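Long-range contact in nucleocapsid protein CP17 (Extra small virus, PDB 6JJA), which forms the T=1 icosahedral shell of a satellite virus with a single-stranded RNA genome, each subunit carrying a jelly-roll beta-barrel: residues 65-76 / 146-157. Sequence-based numbering, arbitrary orientation.
Sequences ESGIYTLTVGSY and TGTLNTITTTAK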
ATOM      1  N   GLU A  65      67.751 -49.592 -23.889  1.00 58.26           N
ATOM      2  CA  GLU A  65      67.874 -49.556 -25.338  1.00 58.26           C
ATOM      3  C   GLU A  65      66.723 -50.271 -26.023  1.00 58.26           C
ATOM      4  O   GLU A  65      66.440 -49.993 -27.192  1.00 58.26           O
ATOM      5  CB  GLU A  65      69.205 -50.167 -25.760  1.00 58.26           C
ATOM      6  CG  GLU A  65      70.403 -49.441 -25.178  1.00 58.26           C
ATOM      7  CD  GLU A  65      70.479 -47.996 -25.613  1.00 58.26           C
ATOM      8  OE1 GLU A  65      70.077 -47.695 -26.757  1.00 58.26           O
ATOM      9  OE2 GLU A  65      70.926 -47.157 -24.805  1.00 58.26           O
ATOM     10  N   SER A  66      66.059 -51.189 -25.320  1.00 53.95           N
ATOM     11  CA  SER A  66      64.849 -51.802 -25.847  1.00 53.95           C
ATOM     12  C   SER A  66      63.754 -50.777 -26.092  1.00 53.95           C
ATOM     13  O   SER A  66      62.853 -51.017 -26.901  1.00 53.95           O
ATOM     14  CB  SER A  66      64.353 -52.867 -24.876  1.00 53.95           C
ATOM     15  OG  SER A  66      63.131 -53.427 -25.309  1.00 53.95           O
ATOM     16  N   GLY A  67      63.816 -49.633 -25.419  1.00 51.05           N
ATOM     17  CA  GLY A  67      62.740 -48.674 -25.436  1.00 51.05           C
ATOM     18  C   GLY A  67      61.617 -48.963 -24.467  1.00 51.05           C
ATOM     19  O   GLY A  67      60.619 -48.235 -24.469  1.00 51.05           O
ATOM     20  N   ILE A  68      61.749 -49.990 -23.637  1.00 47.38           N
ATOM     21  CA  ILE A  68      60.696 -50.422 -22.730  1.00 47.38           C
ATOM     22  C   ILE A  68      61.202 -50.265 -21.307  1.00 47.38           C
ATOM     23  O   ILE A  68      62.243 -50.824 -20.945  1.00 47.38           O
ATOM     24  CB  ILE A  68      60.268 -51.867 -23.003  1.00 47.38           C
ATOM     25  CG1 ILE A  68      59.805 -52.021 -24.443  1.00 47.38           C
ATOM     26  CG2 ILE A  68      59.157 -52.263 -22.080  1.00 47.38           C
ATOM     27  CD1 ILE A  68      59.893 -53.415 -24.936  1.00 47.38           C
ATOM     28  N   TYR A  69      60.455 -49.521 -20.501  1.00 45.45           N
ATOM     29  CA  TYR A  69      60.845 -49.178 -19.144  1.00 45.45           C
ATOM     30  C   TYR A  69      59.829 -49.787 -18.195  1.00 45.45           C
ATOM     31  O   TYR A  69      58.682 -49.341 -18.129  1.00 45.45           O
ATOM     32  CB  TYR A  69      60.940 -47.665 -18.969  1.00 45.45           C
ATOM     33  CG  TYR A  69      61.828 -47.014 -19.997  1.00 45.45           C
ATOM     34  CD1 TYR A  69      63.194 -46.929 -19.811  1.00 45.45           C
ATOM     35  CD2 TYR A  69      61.300 -46.500 -21.163  1.00 45.45           C
ATOM     36  CE1 TYR A  69      63.999 -46.347 -20.751  1.00 45.45           C
ATOM     37  CE2 TYR A  69      62.101 -45.916 -22.107  1.00 45.45           C
ATOM     38  CZ  TYR A  69      63.452 -45.844 -21.896  1.00 45.45           C
ATOM     39  OH  TYR A  69      64.252 -45.257 -22.844  1.00 45.45           O
ATOM     40  N   THR A  70      60.261 -50.803 -17.465  1.00 39.47           N
ATOM     41  CA  THR A  70      59.384 -51.576 -16.603  1.00 39.47           C
ATOM     42  C   THR A  70      59.399 -50.998 -15.195  1.00 39.47           C
ATOM     43  O   THR A  70      60.470 -50.795 -14.612  1.00 39.47           O
ATOM     44  CB  THR A  70      59.826 -53.031 -16.590  1.00 39.47           C
ATOM     45  OG1 THR A  70      59.766 -53.564 -17.916  1.00 39.47           O
ATOM     46  CG2 THR A  70      58.949 -53.821 -15.714  1.00 39.47           C
ATOM     47  N   LEU A  71      58.215 -50.733 -14.653  1.00 36.59           N
ATOM     48  CA  LEU A  71      58.059 -50.234 -13.292  1.00 36.59           C
ATOM     49  C   LEU A  71      57.656 -51.399 -12.405  1.00 36.59           C
ATOM     50  O   LEU A  71      56.511 -51.847 -12.436  1.00 36.59           O
ATOM     51  CB  LEU A  71      57.020 -49.125 -13.217  1.00 36.59           C
ATOM     52  CG  LEU A  71      57.442 -47.673 -13.427  1.00 36.59           C
ATOM     53  CD1 LEU A  71      58.511 -47.268 -12.448  1.00 36.59           C
ATOM     54  CD2 LEU A  71      57.912 -47.462 -14.819  1.00 36.59           C
ATOM     55  N   THR A  72      58.597 -51.880 -11.609  1.00 35.40           N
ATOM     56  CA  THR A  72      58.327 -52.927 -10.650  1.00 35.40           C
ATOM     57  C   THR A  72      57.930 -52.317  -9.313  1.00 35.40           C
ATOM     58  O   THR A  72      57.900 -51.102  -9.136  1.00 35.40           O
ATOM     59  CB  THR A  72      59.542 -53.830 -10.501  1.00 35.40           C
ATOM     60  OG1 THR A  72      60.704 -53.040 -10.240  1.00 35.40           O
ATOM     61  CG2 THR A  72      59.757 -54.625 -11.747  1.00 35.40           C
ATOM     62  N   VAL A  73      57.602 -53.185  -8.359  1.00 34.00           N
ATOM     63  CA  VAL A  73      57.328 -52.725  -7.008  1.00 34.00           C
ATOM     64  C   VAL A  73      58.610 -52.282  -6.331  1.00 34.00           C
ATOM     65  O   VAL A  73      58.612 -51.320  -5.556  1.00 34.00           O
ATOM     66  CB  VAL A  73      56.621 -53.833  -6.216  1.00 34.00           C
ATOM     67  CG1 VAL A  73      56.091 -53.309  -4.937  1.00 34.00           C
ATOM     68  CG2 VAL A  73      55.500 -54.378  -7.006  1.00 34.00           C
ATOM     69  N   GLY A  74      59.712 -52.974  -6.601  1.00 34.22           N
ATOM     70  CA  GLY A  74      60.998 -52.533  -6.102  1.00 34.22           C
ATOM     71  C   GLY A  74      61.339 -51.114  -6.502  1.00 34.22           C
ATOM     72  O   GLY A  74      61.969 -50.389  -5.737  1.00 34.22           O
ATOM     73  N   SER A  75      60.924 -50.697  -7.692  1.00 34.34           N
ATOM     74  CA  SER A  75      61.192 -49.342  -8.152  1.00 34.34           C
ATOM     75  C   SER A  75      60.525 -48.312  -7.252  1.00 34.34           C
ATOM     76  O   SER A  75      61.189 -47.443  -6.672  1.00 34.34           O
ATOM     77  CB  SER A  75      60.707 -49.183  -9.589  1.00 34.34           C
ATOM     78  OG  SER A  75      61.461 -49.980 -10.478  1.00 34.34           O
ATOM     79  N   TYR A  76      59.199 -48.379  -7.153  1.00 32.65           N
ATOM     80  CA  TYR A  76      58.470 -47.474  -6.282  1.00 32.65           C
ATOM     81  C   TYR A  76      58.979 -47.554  -4.854  1.00 32.65           C
ATOM     82  O   TYR A  76      59.074 -46.537  -4.165  1.00 32.65           O
ATOM     83  CB  TYR A  76      56.986 -47.797  -6.308  1.00 32.65           C
ATOM     84  CG  TYR A  76      56.280 -47.648  -7.629  1.00 32.65           C
ATOM     85  CD1 TYR A  76      56.274 -48.672  -8.549  1.00 32.65           C
ATOM     86  CD2 TYR A  76      55.575 -46.505  -7.933  1.00 32.65           C
ATOM     87  CE1 TYR A  76      55.615 -48.551  -9.740  1.00 32.65           C
ATOM     88  CE2 TYR A  76      54.912 -46.377  -9.121  1.00 32.65           C
ATOM     89  CZ  TYR A  76      54.937 -47.403 -10.020  1.00 32.65           C
ATOM     90  OH  TYR A  76      54.275 -47.288 -11.214  1.00 32.65           O
ATOM     91  N   THR A 146      56.344 -58.284  -4.812  1.00 38.31           N
ATOM     92  CA  THR A 146      57.156 -57.956  -5.964  1.00 38.31           C
ATOM     93  C   THR A 146      56.288 -58.092  -7.200  1.00 38.31           C
ATOM     94  O   THR A 146      55.067 -58.252  -7.116  1.00 38.31           O
ATOM     95  CB  THR A 146      58.393 -58.845  -6.066  1.00 38.31           C
ATOM     96  OG1 THR A 146      59.229 -58.366  -7.125  1.00 38.31           O
ATOM     97  CG2 THR A 146      57.994 -60.270  -6.346  1.00 38.31           C
ATOM     98  N   GLY A 147      56.924 -58.019  -8.353  1.00 37.70           N
ATOM     99  CA  GLY A 147      56.236 -58.124  -9.620  1.00 37.70           C
ATOM    100  C   GLY A 147      56.190 -56.797 -10.351  1.00 37.70           C
ATOM    101  O   GLY A 147      56.515 -55.736  -9.821  1.00 37.70           O
ATOM    102  N   THR A 148      55.769 -56.891 -11.602  1.00 36.99           N
ATOM    103  CA  THR A 148      55.657 -55.721 -12.450  1.00 36.99           C
ATOM    104  C   THR A 148      54.277 -55.106 -12.292  1.00 36.99           C
ATOM    105  O   THR A 148      53.271 -55.817 -12.268  1.00 36.99           O
ATOM    106  CB  THR A 148      55.917 -56.097 -13.900  1.00 36.99           C
ATOM    107  OG1 THR A 148      57.141 -56.823 -13.995  1.00 36.99           O
ATOM    108  CG2 THR A 148      56.032 -54.888 -14.731  1.00 36.99           C
ATOM    109  N   LEU A 149      54.240 -53.783 -12.164  1.00 34.69           N
ATOM    110  CA  LEU A 149      52.999 -53.052 -11.981  1.00 34.69           C
ATOM    111  C   LEU A 149      52.621 -52.279 -13.234  1.00 34.69           C
ATOM    112  O   LEU A 149      51.521 -52.442 -13.769  1.00 34.69           O
ATOM    113  CB  LEU A 149      53.134 -52.088 -10.809  1.00 34.69           C
ATOM    114  CG  LEU A 149      53.580 -52.635  -9.477  1.00 34.69           C
ATOM    115  CD1 LEU A 149      53.651 -51.486  -8.528  1.00 34.69           C
ATOM    116  CD2 LEU A 149      52.647 -53.691  -8.986  1.00 34.69           C
ATOM    117  N   ASN A 150      53.524 -51.434 -13.699  1.00 34.41           N
ATOM    118  CA  ASN A 150      53.300 -50.595 -14.855  1.00 34.41           C
ATOM    119  C   ASN A 150      54.450 -50.777 -15.823  1.00 34.41           C
ATOM    120  O   ASN A 150      55.573 -51.097 -15.428  1.00 34.41           O
ATOM    121  CB  ASN A 150      53.171 -49.126 -14.485  1.00 34.41           C
ATOM    122  CG  ASN A 150      52.086 -48.874 -13.485  1.00 34.41           C
ATOM    123  OD1 ASN A 150      52.292 -48.981 -12.280  1.00 34.41           O
ATOM    124  ND2 ASN A 150      50.914 -48.528 -13.979  1.00 34.41           N
ATOM    125  N   THR A 151      54.156 -50.582 -17.090  1.00 38.21           N
ATOM    126  CA  THR A 151      55.138 -50.726 -18.146  1.00 38.21           C
ATOM    127  C   THR A 151      55.012 -49.556 -19.099  1.00 38.21           C
ATOM    128  O   THR A 151      53.915 -49.233 -19.562  1.00 38.21           O
ATOM    129  CB  THR A 151      54.960 -52.042 -18.884  1.00 38.21           C
ATOM    130  OG1 THR A 151      54.961 -53.114 -17.938  1.00 38.21           O
ATOM    131  CG2 THR A 151      56.066 -52.251 -19.856  1.00 38.21           C
ATOM    132  N   ILE A 152      56.141 -48.925 -19.382  1.00 39.32           N
ATOM    133  CA  ILE A 152      56.212 -47.788 -20.283  1.00 39.32           C
ATOM    134  C   ILE A 152      56.987 -48.218 -21.510  1.00 39.32           C
ATOM    135  O   ILE A 152      58.014 -48.897 -21.399  1.00 39.32           O
ATOM    136  CB  ILE A 152      56.872 -46.573 -19.619  1.00 39.32           C
ATOM    137  CG1 ILE A 152      56.178 -46.220 -18.319  1.00 39.32           C
ATOM    138  CG2 ILE A 152      56.789 -45.413 -20.520  1.00 39.32           C
ATOM    139  CD1 ILE A 152      56.965 -45.308 -17.470  1.00 39.32           C
ATOM    140  N   THR A 153      56.495 -47.835 -22.678  1.00 43.40           N
ATOM    141  CA  THR A 153      57.082 -48.236 -23.941  1.00 43.40           C
ATOM    142  C   THR A 153      57.277 -46.992 -24.795  1.00 43.40           C
ATOM    143  O   THR A 153      56.303 -46.362 -25.216  1.00 43.40           O
ATOM    144  CB  THR A 153      56.207 -49.262 -24.646  1.00 43.40           C
ATOM    145  OG1 THR A 153      56.055 -50.415 -23.808  1.00 43.40           O
ATOM    146  CG2 THR A 153      56.815 -49.673 -25.959  1.00 43.40           C
ATOM    147  N   THR A 154      58.532 -46.636 -25.026  1.00 47.04           N
ATOM    148  CA  THR A 154      58.890 -45.587 -25.959  1.00 47.04           C
ATOM    149  C   THR A 154      59.687 -46.192 -27.102  1.00 47.04           C
ATOM    150  O   THR A 154      60.325 -47.238 -26.959  1.00 47.04           O
ATOM    151  CB  THR A 154      59.705 -44.480 -25.277  1.00 47.04           C
ATOM    152  OG1 THR A 154      61.048 -44.926 -25.058  1.00 47.04           O
ATOM    153  CG2 THR A 154      59.102 -44.105 -23.956  1.00 47.04           C
ATOM    154  N   THR A 155      59.638 -45.527 -28.247  1.00 53.97           N
ATOM    155  CA  THR A 155      60.426 -45.964 -29.384  1.00 53.97           C
ATOM    156  C   THR A 155      61.896 -46.026 -28.997  1.00 53.97           C
ATOM    157  O   THR A 155      62.400 -45.191 -28.245  1.00 53.97           O
ATOM    158  CB  THR A 155      60.230 -45.018 -30.563  1.00 53.97           C
ATOM    159  OG1 THR A 155      58.913 -45.187 -31.103  1.00 53.97           O
ATOM    160  CG2 THR A 155      61.251 -45.294 -31.639  1.00 53.97           C
ATOM    161  N   ALA A 156      62.586 -47.042 -29.501  1.00 56.66           N
ATOM    162  CA  ALA A 156      64.000 -47.187 -29.203  1.00 56.66           C
ATOM    163  C   ALA A 156      64.770 -45.979 -29.713  1.00 56.66           C
ATOM    164  O   ALA A 156      64.328 -45.279 -30.625  1.00 56.66           O
ATOM    165  CB  ALA A 156      64.544 -48.463 -29.827  1.00 56.66           C
ATOM    166  N   LYS A 157      65.928 -45.728 -29.105  1.00 59.39           N
ATOM    167  CA  LYS A 157      66.747 -44.570 -29.442  1.00 59.39           C
ATOM    168  C   LYS A 157      66.004 -43.280 -29.108  1.00 59.39           C
ATOM    169  O   LYS A 157      65.977 -42.327 -29.888  1.00 59.39           O
ATOM    170  CB  LYS A 157      67.160 -44.593 -30.916  1.00 59.39           C
ATOM    171  CG  LYS A 157      67.941 -45.821 -31.338  1.00 59.39           C
ATOM    172  CD  LYS A 157      69.343 -45.827 -30.762  1.00 59.39           C
ATOM    173  CE  LYS A 157      69.438 -46.642 -29.478  1.00 59.39           C
ATOM    174  NZ  LYS A 157      70.839 -46.772 -29.021  1.00 59.39           N
TER
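L71 and I152 meet on the inner face of an antiparallel strand pair, 68-72 against 148-154, at the margin of one four-stranded sheet of the jelly roll. CD2 of L71 lies 3.5 Å from CD1 of I152, and I152 also touches V106 and L108 of the adjoining strand and V163 of the opposing sheet. A classic beta bulge interrupts the pairing where L149 and N150 both face L71. O of L71 accepts two in-plane bonds, from N of L149 at 3.0 Å and from N of N150 at 3.3 Å. The extra residue lets L149, like N150, turn inward. Its CD2 packs 3.5 Å from CG2 of V73, a methyl that chi1 of -169° sets beside the backbone N, anti to the carbonyl carbon; F90 and I92 close over the group. By contrast, the other face bears I68, T70, T151 and T153, more exposed and in lighter contact, with CG2 of I68 3.8 Å from CG2 of T151. Beyond the strands, a salt bridge links the exposed loops, NZ of K157 meeting OE1 of E65 on the syn side, 33° out of the carboxylate plane. Inside, Y133 OH holds ND2 of N150, and OD1 takes a weak bond from OH of Y76 at 2.8 Å.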